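Oligopeptide ABC transporter OppAIV (Borrelia burgdorferi B31, PDB 4GL8) probably binds oligopeptides and delivers them to an ABC importer, as a solute-binding protein of family 5, and holds an unidentified peptide in this crystal. Local coordinates at residues Ala41-Gln46 against Ser54-Gln59; Ile48-Gly53 against Thr410-Arg415; Arg118-Glu123 against Ser127-Ile132; Asn391-Lys394 against Asn400-Leu403. All coordinates share one frame; numbering follows the deposited sequence.

From the N terminus, the loop after strand 31-35 first doubles back on helix 51-57 in interaction 1, a short closure with seven residues between the segments. Residues 48-53, at the start of the same helix, reach forward to helix 408-417 in interaction 2, so these two contacts alternate along the chain and cross. The long loop closed by interaction 2 contains both other contacts. Interaction 3 folds helix 109-119 against helix 129-135 and is tied to interaction 1 by Arg118 and to interaction 2 through Ser127 and Asn49. Interaction 4, with nearest atoms about 11 Å from interaction 2, packs helix 380-397 on strand 401-406, just before helix 408-417.

Interaction 1 (Ala41-Gln46 against Ser54-Gln59); sequences ATLDAQ and SGIVSQ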
loop_
_atom_site.group_PDB
_atom_site.type_symbol
_atom_site.label_atom_id
_atom_site.label_comp_id
_atom_site.label_asym_id
_atom_site.label_seq_id
_atom_site.Cartn_x
_atom_site.Cartn_y
_atom_site.Cartn_z
ATOM N N ALA A 41 -10.877 -7.019 1.883
ATOM C CA ALA A 41 -11.976 -6.801 0.928
ATOM C C ALA A 41 -11.917 -7.829 -0.172
ATOM O O ALA A 41 -12.911 -8.103 -0.791
ATOM C CB ALA A 41 -11.879 -5.403 0.310
ATOM N N THR A 42 -10.745 -8.383 -0.430
ATOM C CA THR A 42 -10.561 -9.356 -1.485
ATOM C C THR A 42 -9.233 -10.043 -1.232
ATOM O O THR A 42 -8.283 -9.413 -0.778
ATOM C CB THR A 42 -10.575 -8.699 -2.913
ATOM O OG1 THR A 42 -9.966 -9.572 -3.868
ATOM C CG2 THR A 42 -9.777 -7.399 -2.954
ATOM N N LEU A 43 -9.171 -11.333 -1.517
ATOM C CA LEU A 43 -7.923 -12.069 -1.492
ATOM C C LEU A 43 -7.369 -12.367 -2.908
ATOM O O LEU A 43 -6.465 -13.197 -3.067
ATOM C CB LEU A 43 -8.084 -13.331 -0.636
ATOM C CG LEU A 43 -8.375 -12.911 0.830
ATOM C CD1 LEU A 43 -8.589 -14.123 1.718
ATOM C CD2 LEU A 43 -7.289 -12.014 1.414
ATOM N N ASP A 44 -7.856 -11.622 -3.897
ATOM C CA ASP A 44 -7.461 -11.790 -5.298
ATOM C C ASP A 44 -6.352 -10.771 -5.564
ATOM O O ASP A 44 -6.594 -9.573 -5.526
ATOM C CB ASP A 44 -8.676 -11.520 -6.180
ATOM C CG ASP A 44 -8.417 -11.778 -7.655
ATOM O OD1 ASP A 44 -7.272 -11.631 -8.119
ATOM O OD2 ASP A 44 -9.387 -12.123 -8.365
ATOM N N ALA A 45 -5.146 -11.254 -5.818
ATOM C CA ALA A 45 -3.964 -10.393 -5.897
ATOM C C ALA A 45 -4.067 -9.334 -6.978
ATOM O O ALA A 45 -3.393 -8.285 -6.889
ATOM C CB ALA A 45 -2.685 -11.234 -6.105
ATOM N N GLN A 46 -4.886 -9.588 -7.987
ATOM C CA GLN A 46 -4.979 -8.672 -9.127
ATOM C C GLN A 46 -6.033 -7.611 -8.868
ATOM O O GLN A 46 -6.158 -6.679 -9.655
ATOM C CB GLN A 46 -5.245 -9.440 -10.420
ATOM C CG GLN A 46 -4.108 -10.393 -10.754
ATOM C CD GLN A 46 -4.213 -11.002 -12.143
ATOM O OE1 GLN A 46 -5.304 -11.184 -12.680
ATOM N NE2 GLN A 46 -3.052 -11.288 -12.744
ATOM N N SER A 54 -2.956 -7.298 0.959
ATOM C CA SER A 54 -1.593 -7.528 0.492
ATOM C C SER A 54 -0.764 -8.369 1.462
ATOM O O SER A 54 -0.017 -9.246 1.032
ATOM C CB SER A 54 -0.855 -6.211 0.271
ATOM O OG SER A 54 0.390 -6.493 -0.307
ATOM N N GLY A 55 -0.892 -8.080 2.753
ATOM C CA GLY A 55 -0.121 -8.760 3.764
ATOM C C GLY A 55 -0.507 -10.222 3.908
ATOM O O GLY A 55 0.338 -11.082 4.181
ATOM N N ILE A 56 -1.785 -10.508 3.682
ATOM C CA ILE A 56 -2.275 -11.863 3.703
ATOM C C ILE A 56 -1.879 -12.607 2.414
ATOM O O ILE A 56 -1.315 -13.704 2.462
ATOM C CB ILE A 56 -3.799 -11.857 3.949
ATOM C CG1 ILE A 56 -4.086 -11.394 5.371
ATOM C CG2 ILE A 56 -4.404 -13.234 3.722
ATOM C CD1 ILE A 56 -5.492 -10.920 5.576
ATOM N N VAL A 57 -2.181 -12.022 1.268
ATOM C CA VAL A 57 -1.961 -12.687 -0.008
ATOM C C VAL A 57 -0.490 -13.007 -0.233
ATOM O O VAL A 57 -0.163 -13.995 -0.871
ATOM C CB VAL A 57 -2.492 -11.827 -1.183
ATOM C CG1 VAL A 57 -1.410 -11.421 -2.165
ATOM C CG2 VAL A 57 -3.570 -12.542 -1.914
ATOM N N SER A 58 0.386 -12.157 0.281
ATOM C CA SER A 58 1.806 -12.375 0.166
ATOM C C SER A 58 2.239 -13.648 0.920
ATOM O O SER A 58 3.289 -14.214 0.585
ATOM C CB SER A 58 2.582 -11.126 0.618
ATOM O OG SER A 58 2.519 -10.999 2.055
ATOM N N GLN A 59 1.422 -14.140 1.875
ATOM C CA GLN A 59 1.734 -15.394 2.559
ATOM C C GLN A 59 1.311 -16.608 1.752
ATOM O O GLN A 59 1.649 -17.725 2.122
ATOM C CB GLN A 59 1.100 -15.485 3.946
ATOM C CG GLN A 59 1.205 -14.231 4.785
ATOM C CD GLN A 59 2.629 -13.730 4.896
ATOM O OE1 GLN A 59 3.540 -14.479 5.239
ATOM N NE2 GLN A 59 2.832 -12.455 4.576
#
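With CG turned beside the backbone N (chi1 -64°), Leu43 extends its CD2 methyl to Ile56, whose own CG2 branch, set anti to the backbone N, comes forward to meet it. Leu43 CD2 and Ile56 CG2 stand 3.9 Å apart, and the two side chains cross obliquely. Val57, one residue along the helix, offers a methyl to each of two partners. Its CG1 lies 4.1 Å from Ala45 CB, while its CG2 approaches Leu43 O to 3.2 Å, short for a methyl against a carbonyl. Because chi1 of Val57 (119°) is not staggered, the exact rotation of that fork is doubtful. A forked valine suits a place between two parts of the loop, and the small alanine allows the loop to come close; no hydrogen bond joins the segments.

What shapes the loop is its own polar side chains. Thr42 OG1 accepts from Asp44 N at 2.9 Å, an ST turn, and Asp44 OD1 then accepts from Gln46 N at 3.1 Å on its anti side, an Asx turn. The other carboxylate oxygen of Asp44 forms a salt bridge with Arg118 and accepts from Trp197. Across from the loop, Gln59 NE2 folds back to Gly55 O at 2.9 Å, meeting that carbonyl almost head-on with Gly55 O in the plane of the amide.

This buried contact thus lays the loop following strand 31-35 along helix 51-57. Arg118 joins it to helix 109-119, and a backbone bond from Gln59 to Phe209 leads on to strand 209-215.

Interaction 2 (Ile48-Gly53 against Thr410-Arg415); sequences INDTVG and TYINSR
Within residues 410-415, Ile412 alone meets the 48-53 segment, and its two branches divide the work. The CD1 methyl presses on Asp50, 3.7 Å from Asp50 CB, with the two side chains crossing at about a right angle. The CG2 methyl lies 3.5 Å from Asn49 OD1, where isoleucine and asparagine slide past each other in opposite directions. A branched aliphatic side chain suits this place because it can touch both neighbours at once without needing a polar partner.

That tight patch is small. No hydrogen bond crosses it, and Thr410 and Asn413 of the same helix are exposed, Asn413 with its CB directed away from the 48-53 segment.

The polar ends of Asp50 and Asn49 are held by other groups. Asp50 is the N-cap of helix 51-57: with CG placed between the backbone N and the carbonyl carbon (chi1 77°), its OD2 accepts from Gly53 N at 2.9 Å, from above the carboxylate plane, and weakly from Val52 N at 3.0 Å. Trp408 NE1 also donates to OD2. Asn49 ND2 donates to Ser127 OG.

Asn49 and Thr51 make backbone hydrogen bonds to the bound peptide, and Thr51 and Arg415 pack on its side chains. The contact therefore borders the peptide site, consistent with a closed solute-binding protein whose two lobes enclose the ligand.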
loop_
_atom_site.group_PDB
_atom_site.type_symbol
_atom_site.label_atom_id
_atom_site.label_comp_id
_atom_site.label_asym_id
_atom_site.label_seq_id
_atom_site.Cartn_x
_atom_site.Cartn_y
_atom_site.Cartn_z
ATOM N N ILE A 48 -6.499 -6.596 -5.289
ATOM C CA ILE A 48 -6.147 -5.984 -3.988
ATOM C C ILE A 48 -5.450 -4.663 -4.198
ATOM O O ILE A 48 -4.510 -4.597 -4.976
ATOM C CB ILE A 48 -5.200 -6.904 -3.174
ATOM C CG1 ILE A 48 -5.971 -8.086 -2.611
ATOM C CG2 ILE A 48 -4.561 -6.160 -2.012
ATOM C CD1 ILE A 48 -5.087 -9.271 -2.323
ATOM N N ASN A 49 -5.871 -3.627 -3.482
ATOM C CA ASN A 49 -5.184 -2.342 -3.542
ATOM C C ASN A 49 -4.859 -1.795 -2.175
ATOM O O ASN A 49 -4.611 -0.601 -2.034
ATOM C CB ASN A 49 -6.007 -1.324 -4.324
ATOM C CG ASN A 49 -7.405 -1.136 -3.752
ATOM O OD1 ASN A 49 -7.674 -1.446 -2.574
ATOM N ND2 ASN A 49 -8.324 -0.648 -4.605
ATOM N N ASP A 50 -4.808 -2.682 -1.191
ATOM C CA ASP A 50 -4.819 -2.304 0.234
ATOM C C ASP A 50 -3.843 -3.174 1.011
ATOM O O ASP A 50 -3.568 -4.290 0.587
ATOM C CB ASP A 50 -6.230 -2.440 0.800
ATOM C CG ASP A 50 -6.596 -3.858 1.075
ATOM O OD1 ASP A 50 -7.053 -4.549 0.145
ATOM O OD2 ASP A 50 -6.435 -4.278 2.228
ATOM N N THR A 51 -3.289 -2.650 2.105
ATOM C CA THR A 51 -2.229 -3.363 2.840
ATOM C C THR A 51 -2.689 -4.606 3.621
ATOM O O THR A 51 -1.858 -5.460 3.942
ATOM C CB THR A 51 -1.486 -2.454 3.862
ATOM O OG1 THR A 51 -2.442 -1.842 4.723
ATOM C CG2 THR A 51 -0.739 -1.374 3.138
ATOM N N VAL A 52 -3.977 -4.714 3.925
ATOM C CA VAL A 52 -4.464 -5.882 4.625
ATOM C C VAL A 52 -4.544 -7.084 3.687
ATOM O O VAL A 52 -3.953 -8.140 3.943
ATOM C CB VAL A 52 -5.814 -5.626 5.303
ATOM C CG1 VAL A 52 -6.213 -6.857 6.098
ATOM C CG2 VAL A 52 -5.693 -4.431 6.226
ATOM N N GLY A 53 -5.245 -6.924 2.588
ATOM C CA GLY A 53 -5.225 -7.953 1.563
ATOM C C GLY A 53 -3.804 -8.310 1.128
ATOM O O GLY A 53 -3.479 -9.488 0.955
ATOM N N THR A 410 -15.767 -0.558 2.717
ATOM C CA THR A 410 -16.525 0.624 2.331
ATOM C C THR A 410 -15.580 1.817 2.220
ATOM O O THR A 410 -15.717 2.628 1.334
ATOM C CB THR A 410 -17.653 0.900 3.352
ATOM O OG1 THR A 410 -18.560 -0.217 3.375
ATOM C CG2 THR A 410 -18.472 2.211 3.007
ATOM N N TYR A 411 -14.639 1.935 3.149
ATOM C CA TYR A 411 -13.656 3.024 3.123
ATOM C C TYR A 411 -12.830 3.040 1.833
ATOM O O TYR A 411 -12.631 4.094 1.239
ATOM C CB TYR A 411 -12.732 2.922 4.335
ATOM C CG TYR A 411 -11.456 3.726 4.208
ATOM C CD1 TYR A 411 -11.437 5.080 4.489
ATOM C CD2 TYR A 411 -10.273 3.125 3.835
ATOM C CE1 TYR A 411 -10.275 5.812 4.399
ATOM C CE2 TYR A 411 -9.095 3.846 3.738
ATOM C CZ TYR A 411 -9.098 5.187 4.012
ATOM O OH TYR A 411 -7.917 5.901 3.916
ATOM N N ILE A 412 -12.391 1.864 1.397
ATOM C CA ILE A 412 -11.655 1.728 0.147
ATOM C C ILE A 412 -12.537 2.102 -1.038
ATOM O O ILE A 412 -12.077 2.756 -1.976
ATOM C CB ILE A 412 -11.157 0.286 -0.094
ATOM C CG1 ILE A 412 -10.099 -0.101 0.928
ATOM C CG2 ILE A 412 -10.608 0.101 -1.513
ATOM C CD1 ILE A 412 -9.880 -1.602 0.955
ATOM N N ASN A 413 -13.782 1.631 -1.023
ATOM C CA ASN A 413 -14.727 1.984 -2.081
ATOM C C ASN A 413 -14.934 3.489 -2.130
ATOM O O ASN A 413 -15.022 4.046 -3.190
ATOM C CB ASN A 413 -16.062 1.282 -1.868
ATOM C CG ASN A 413 -17.113 1.752 -2.834
ATOM O OD1 ASN A 413 -17.242 1.192 -3.908
ATOM N ND2 ASN A 413 -17.834 2.825 -2.489
ATOM N N SER A 414 -14.959 4.146 -0.971
ATOM C CA SER A 414 -15.153 5.589 -0.929
ATOM C C SER A 414 -13.964 6.341 -1.559
ATOM O O SER A 414 -14.153 7.296 -2.316
ATOM C CB SER A 414 -15.394 6.087 0.511
ATOM O OG SER A 414 -16.619 5.616 1.032
ATOM N N ARG A 415 -12.746 5.918 -1.232
ATOM C CA ARG A 415 -11.559 6.572 -1.762
ATOM C C ARG A 415 -11.490 6.435 -3.293
ATOM O O ARG A 415 -11.330 7.427 -4.020
ATOM C CB ARG A 415 -10.299 6.015 -1.080
ATOM C CG ARG A 415 -9.927 6.807 0.156
ATOM C CD ARG A 415 -8.610 6.395 0.777
ATOM N NE ARG A 415 -7.435 6.655 -0.058
ATOM C CZ ARG A 415 -6.195 6.401 0.335
ATOM N NH1 ARG A 415 -5.989 5.910 1.546
ATOM N NH2 ARG A 415 -5.162 6.649 -0.459
#

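Interaction 3 (Arg118-Glu123 against Ser127-Ile132); sequences RILDKE and SFVNMI
Two consecutive helices joined by a short connection near the peptide site pack here through an apolar seam, in which Ile119 and Leu120 face Val129 and Ile132. Leu120 does much of the touching with one methyl: its CD2 lies 3.9 Å from Ile132 CG2 and 4.3 Å from Val129 CG2. The leucine reaches across because CG stands beside its backbone N (chi1 -69°), which brings the end of the side chain nearer than its CB direction suggests. Ile119 adds its CG2, 4.3 Å from Ile132 CG1. The beta-branched Ile119, Val129 and Ile132 carry methyls close to the backbone, while the longer Leu120 reaches across to Val129 and Ile132.

The tightest approach is against the backbone: Val129 CG2, anti to its own N, comes to 3.2 Å from Ile119 O, a carbonyl at the end of helix 109-119. The connection then turns at Asp121, whose OD1 accepts from Glu123 N at 3.0 Å, well above the carboxylate plane, in an Asx turn. Asp121 N donates to Arg118 O, also 3.0 Å away.

Farther out, Leu120 rests on Ala139 and Tyr142 of helix 139-143, and Val129 on Phe143. Phe128 meets His179 edge-to-face and packs on a side chain of the bound peptide. The pair is thus a tight connection between two consecutive helices, the second of which is preceded by a residue of the peptide-binding pocket.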
loop_
_atom_site.group_PDB
_atom_site.type_symbol
_atom_site.label_atom_id
_atom_site.label_comp_id
_atom_site.label_asym_id
_atom_site.label_seq_id
_atom_site.Cartn_x
_atom_site.Cartn_y
_atom_site.Cartn_z
ATOM N N ARG A 118 -5.084 -11.643 -17.959
ATOM C CA ARG A 118 -6.283 -11.331 -17.152
ATOM C C ARG A 118 -6.246 -9.912 -16.558
ATOM O O ARG A 118 -7.254 -9.207 -16.633
ATOM C CB ARG A 118 -6.481 -12.363 -16.027
ATOM C CG ARG A 118 -7.557 -12.005 -14.989
ATOM C CD ARG A 118 -7.713 -13.134 -13.974
ATOM N NE ARG A 118 -8.859 -12.972 -13.087
ATOM C CZ ARG A 118 -8.815 -12.589 -11.804
ATOM N NH1 ARG A 118 -7.658 -12.275 -11.193
ATOM N NH2 ARG A 118 -9.958 -12.511 -11.107
ATOM N N ILE A 119 -5.139 -9.472 -15.950
ATOM C CA ILE A 119 -5.164 -8.147 -15.324
ATOM C C ILE A 119 -5.209 -7.038 -16.374
ATOM O O ILE A 119 -5.664 -5.942 -16.090
ATOM C CB ILE A 119 -4.027 -7.909 -14.309
ATOM C CG1 ILE A 119 -4.310 -6.653 -13.498
ATOM C CG2 ILE A 119 -2.668 -7.805 -15.006
ATOM C CD1 ILE A 119 -3.377 -6.493 -12.322
ATOM N N LEU A 120 -4.782 -7.347 -17.598
ATOM C CA LEU A 120 -4.844 -6.397 -18.709
ATOM C C LEU A 120 -6.146 -6.483 -19.480
ATOM O O LEU A 120 -6.288 -5.829 -20.519
ATOM C CB LEU A 120 -3.662 -6.610 -19.650
ATOM C CG LEU A 120 -2.322 -6.203 -19.028
ATOM C CD1 LEU A 120 -1.146 -6.837 -19.761
ATOM C CD2 LEU A 120 -2.185 -4.692 -19.028
ATOM N N ASP A 121 -7.087 -7.285 -18.974
ATOM C CA ASP A 121 -8.443 -7.319 -19.469
ATOM C C ASP A 121 -9.263 -6.276 -18.728
ATOM O O ASP A 121 -9.388 -6.335 -17.509
ATOM C CB ASP A 121 -9.072 -8.692 -19.218
ATOM C CG ASP A 121 -10.377 -8.901 -20.001
ATOM O OD1 ASP A 121 -11.004 -7.906 -20.458
ATOM O OD2 ASP A 121 -10.758 -10.080 -20.166
ATOM N N LYS A 122 -9.845 -5.350 -19.479
ATOM C CA LYS A 122 -10.733 -4.322 -18.933
ATOM C C LYS A 122 -11.821 -4.929 -18.035
ATOM O O LYS A 122 -12.133 -4.366 -16.981
ATOM C CB LYS A 122 -11.359 -3.533 -20.078
ATOM C CG LYS A 122 -11.820 -2.125 -19.748
ATOM C CD LYS A 122 -12.014 -1.311 -21.040
ATOM C CE LYS A 122 -10.672 -0.868 -21.634
ATOM N NZ LYS A 122 -10.772 -0.163 -22.949
ATOM N N GLU A 123 -12.344 -6.100 -18.400
ATOM C CA GLU A 123 -13.496 -6.689 -17.684
ATOM C C GLU A 123 -13.179 -7.132 -16.264
ATOM O O GLU A 123 -14.078 -7.219 -15.435
ATOM C CB GLU A 123 -14.118 -7.859 -18.473
ATOM N N SER A 127 -8.220 -2.141 -10.161
ATOM C CA SER A 127 -8.014 -0.711 -9.962
ATOM C C SER A 127 -6.513 -0.325 -10.023
ATOM O O SER A 127 -6.176 0.861 -9.962
ATOM C CB SER A 127 -8.605 -0.287 -8.615
ATOM O OG SER A 127 -7.793 -0.788 -7.548
ATOM N N PHE A 128 -5.627 -1.318 -10.125
ATOM C CA PHE A 128 -4.159 -1.098 -10.154
ATOM C C PHE A 128 -3.551 -1.324 -11.508
ATOM O O PHE A 128 -2.337 -1.178 -11.693
ATOM C CB PHE A 128 -3.431 -2.013 -9.137
ATOM C CG PHE A 128 -2.764 -1.264 -8.006
ATOM C CD1 PHE A 128 -1.850 -0.222 -8.272
ATOM C CD2 PHE A 128 -3.006 -1.609 -6.680
ATOM C CE1 PHE A 128 -1.230 0.465 -7.229
ATOM C CE2 PHE A 128 -2.389 -0.928 -5.647
ATOM C CZ PHE A 128 -1.496 0.100 -5.917
ATOM N N VAL A 129 -4.392 -1.658 -12.474
ATOM C CA VAL A 129 -3.942 -1.938 -13.831
ATOM C C VAL A 129 -2.997 -0.862 -14.412
ATOM O O VAL A 129 -2.149 -1.175 -15.253
ATOM C CB VAL A 129 -5.156 -2.165 -14.763
ATOM C CG1 VAL A 129 -5.856 -0.845 -15.117
ATOM C CG2 VAL A 129 -4.721 -2.918 -16.011
ATOM N N ASN A 130 -3.136 0.388 -13.989
ATOM C CA ASN A 130 -2.228 1.452 -14.491
ATOM C C ASN A 130 -0.758 1.246 -14.182
ATOM O O ASN A 130 0.111 1.653 -14.945
ATOM C CB ASN A 130 -2.660 2.827 -14.005
ATOM C CG ASN A 130 -3.783 3.373 -14.831
ATOM O OD1 ASN A 130 -4.147 2.790 -15.859
ATOM N ND2 ASN A 130 -4.315 4.498 -14.429
ATOM N N MET A 131 -0.483 0.576 -13.076
ATOM C CA MET A 131 0.885 0.199 -12.745
ATOM C C MET A 131 1.505 -0.745 -13.804
ATOM O O MET A 131 2.651 -0.554 -14.220
ATOM C CB MET A 131 0.901 -0.430 -11.373
ATOM C CG MET A 131 2.278 -0.895 -10.945
ATOM S SD MET A 131 2.303 -1.264 -9.190
ATOM C CE MET A 131 2.065 0.369 -8.550
ATOM N N ILE A 132 0.745 -1.728 -14.271
ATOM C CA ILE A 132 1.203 -2.591 -15.341
ATOM C C ILE A 132 1.387 -1.843 -16.669
ATOM O O ILE A 132 2.379 -2.041 -17.344
ATOM C CB ILE A 132 0.251 -3.776 -15.594
ATOM C CG1 ILE A 132 -0.030 -4.538 -14.319
ATOM C CG2 ILE A 132 0.872 -4.750 -16.582
ATOM C CD1 ILE A 132 1.242 -4.947 -13.598
#

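Interaction 4 (Asn391-Lys394 against Asn400-Leu403); sequences NQWK and NVQL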
loop_
_atom_site.group_PDB
_atom_site.type_symbol
_atom_site.label_atom_id
_atom_site.label_comp_id
_atom_site.label_asym_id
_atom_site.label_seq_id
_atom_site.Cartn_x
_atom_site.Cartn_y
_atom_site.Cartn_z
ATOM N N ASN A 391 -10.429 19.302 15.838
ATOM C CA ASN A 391 -10.099 20.303 16.832
ATOM C C ASN A 391 -9.114 21.368 16.357
ATOM O O ASN A 391 -9.210 22.514 16.778
ATOM C CB ASN A 391 -9.532 19.620 18.096
ATOM C CG ASN A 391 -9.166 20.611 19.182
ATOM O OD1 ASN A 391 -8.075 21.201 19.200
ATOM N ND2 ASN A 391 -10.074 20.798 20.095
ATOM N N GLN A 392 -8.149 20.993 15.529
ATOM C CA GLN A 392 -7.242 21.979 14.948
ATOM C C GLN A 392 -8.011 22.953 14.048
ATOM O O GLN A 392 -7.872 24.159 14.182
ATOM C CB GLN A 392 -6.110 21.309 14.154
ATOM C CG GLN A 392 -5.119 20.531 15.011
ATOM C CD GLN A 392 -4.242 21.436 15.849
ATOM O OE1 GLN A 392 -3.426 22.176 15.322
ATOM N NE2 GLN A 392 -4.444 21.412 17.159
ATOM N N TRP A 393 -8.815 22.430 13.127
ATOM C CA TRP A 393 -9.675 23.287 12.298
ATOM C C TRP A 393 -10.677 24.168 13.089
ATOM O O TRP A 393 -10.885 25.355 12.766
ATOM C CB TRP A 393 -10.349 22.453 11.235
ATOM C CG TRP A 393 -9.340 21.914 10.254
ATOM C CD1 TRP A 393 -8.101 22.424 9.987
ATOM C CD2 TRP A 393 -9.493 20.790 9.405
ATOM N NE1 TRP A 393 -7.473 21.695 9.023
ATOM C CE2 TRP A 393 -8.308 20.686 8.631
ATOM C CE3 TRP A 393 -10.522 19.861 9.196
ATOM C CZ2 TRP A 393 -8.115 19.691 7.711
ATOM C CZ3 TRP A 393 -10.328 18.876 8.264
ATOM C CH2 TRP A 393 -9.133 18.804 7.532
ATOM N N LYS A 394 -11.252 23.624 14.150
ATOM C CA LYS A 394 -12.146 24.427 14.963
ATOM C C LYS A 394 -11.368 25.541 15.669
ATOM O O LYS A 394 -11.678 26.715 15.496
ATOM C CB LYS A 394 -12.909 23.567 15.970
ATOM C CG LYS A 394 -13.825 24.359 16.899
ATOM C CD LYS A 394 -14.740 25.312 16.121
ATOM C CE LYS A 394 -15.906 25.835 16.961
ATOM N NZ LYS A 394 -16.867 26.562 16.082
ATOM N N ASN A 400 -16.179 24.014 11.365
ATOM C CA ASN A 400 -16.714 22.763 11.916
ATOM C C ASN A 400 -16.811 21.644 10.879
ATOM O O ASN A 400 -17.364 21.825 9.784
ATOM C CB ASN A 400 -18.117 22.997 12.429
ATOM C CG ASN A 400 -18.178 24.107 13.440
ATOM O OD1 ASN A 400 -17.736 23.953 14.576
ATOM N ND2 ASN A 400 -18.725 25.231 13.037
ATOM N N VAL A 401 -16.302 20.480 11.236
ATOM C CA VAL A 401 -16.442 19.323 10.388
ATOM C C VAL A 401 -17.133 18.230 11.188
ATOM O O VAL A 401 -17.118 18.257 12.416
ATOM C CB VAL A 401 -15.082 18.813 9.877
ATOM C CG1 VAL A 401 -14.438 19.841 8.956
ATOM C CG2 VAL A 401 -14.143 18.442 11.029
ATOM N N GLN A 402 -17.736 17.276 10.487
ATOM C CA GLN A 402 -18.353 16.117 11.144
ATOM C C GLN A 402 -17.568 14.870 10.789
ATOM O O GLN A 402 -17.141 14.715 9.650
ATOM C CB GLN A 402 -19.826 15.989 10.748
ATOM C CG GLN A 402 -20.714 16.825 11.651
ATOM C CD GLN A 402 -22.187 16.657 11.390
ATOM O OE1 GLN A 402 -22.607 16.068 10.384
ATOM N NE2 GLN A 402 -22.983 17.188 12.281
ATOM N N LEU A 403 -17.344 14.017 11.779
ATOM C CA LEU A 403 -16.573 12.800 11.586
ATOM C C LEU A 403 -17.487 11.616 11.299
ATOM O O LEU A 403 -18.593 11.539 11.791
ATOM C CB LEU A 403 -15.719 12.492 12.814
ATOM C CG LEU A 403 -14.787 13.600 13.315
ATOM C CD1 LEU A 403 -14.006 13.098 14.514
ATOM C CD2 LEU A 403 -13.825 14.079 12.239
#
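Lys394 and Asn400 make the polar half of this contact, Trp393 and Val401 the apolar half. Lys394 NZ donates to Asn400 OD1 at 3.1 Å, approaching the oxygen at a C=O...N angle of 116° and tilted 22° from the carbonyl plane. The two side chains lie alongside, pointing the same way. A bend at chi2 of Lys394 (51°) swings the chain over toward the asparagine, and CE also passes close to OD1, at 3.5 Å. Both residues are exposed, as suits a flexible amine and a polar amide at the surface. On the buried side, Trp393 CE3 lies 3.9 Å from Val401 CG1, the methyl coming to the indole obliquely.

Behind this first shell, Lys394 NZ has a second acceptor in Asn398 OD1, so two amide oxygens share the ammonium. The indole is anchored by its NE1, which donates to Leu309 O, while Gln390 NE2 donates to Val401 O from the same helix.

Helix 380-397 and strand 401-406 belong, with the parallel strand 372-377, to a beta-alpha-beta crossover. Trp393, Val401 and Leu403 all touch Val374, joining the helix to both strands.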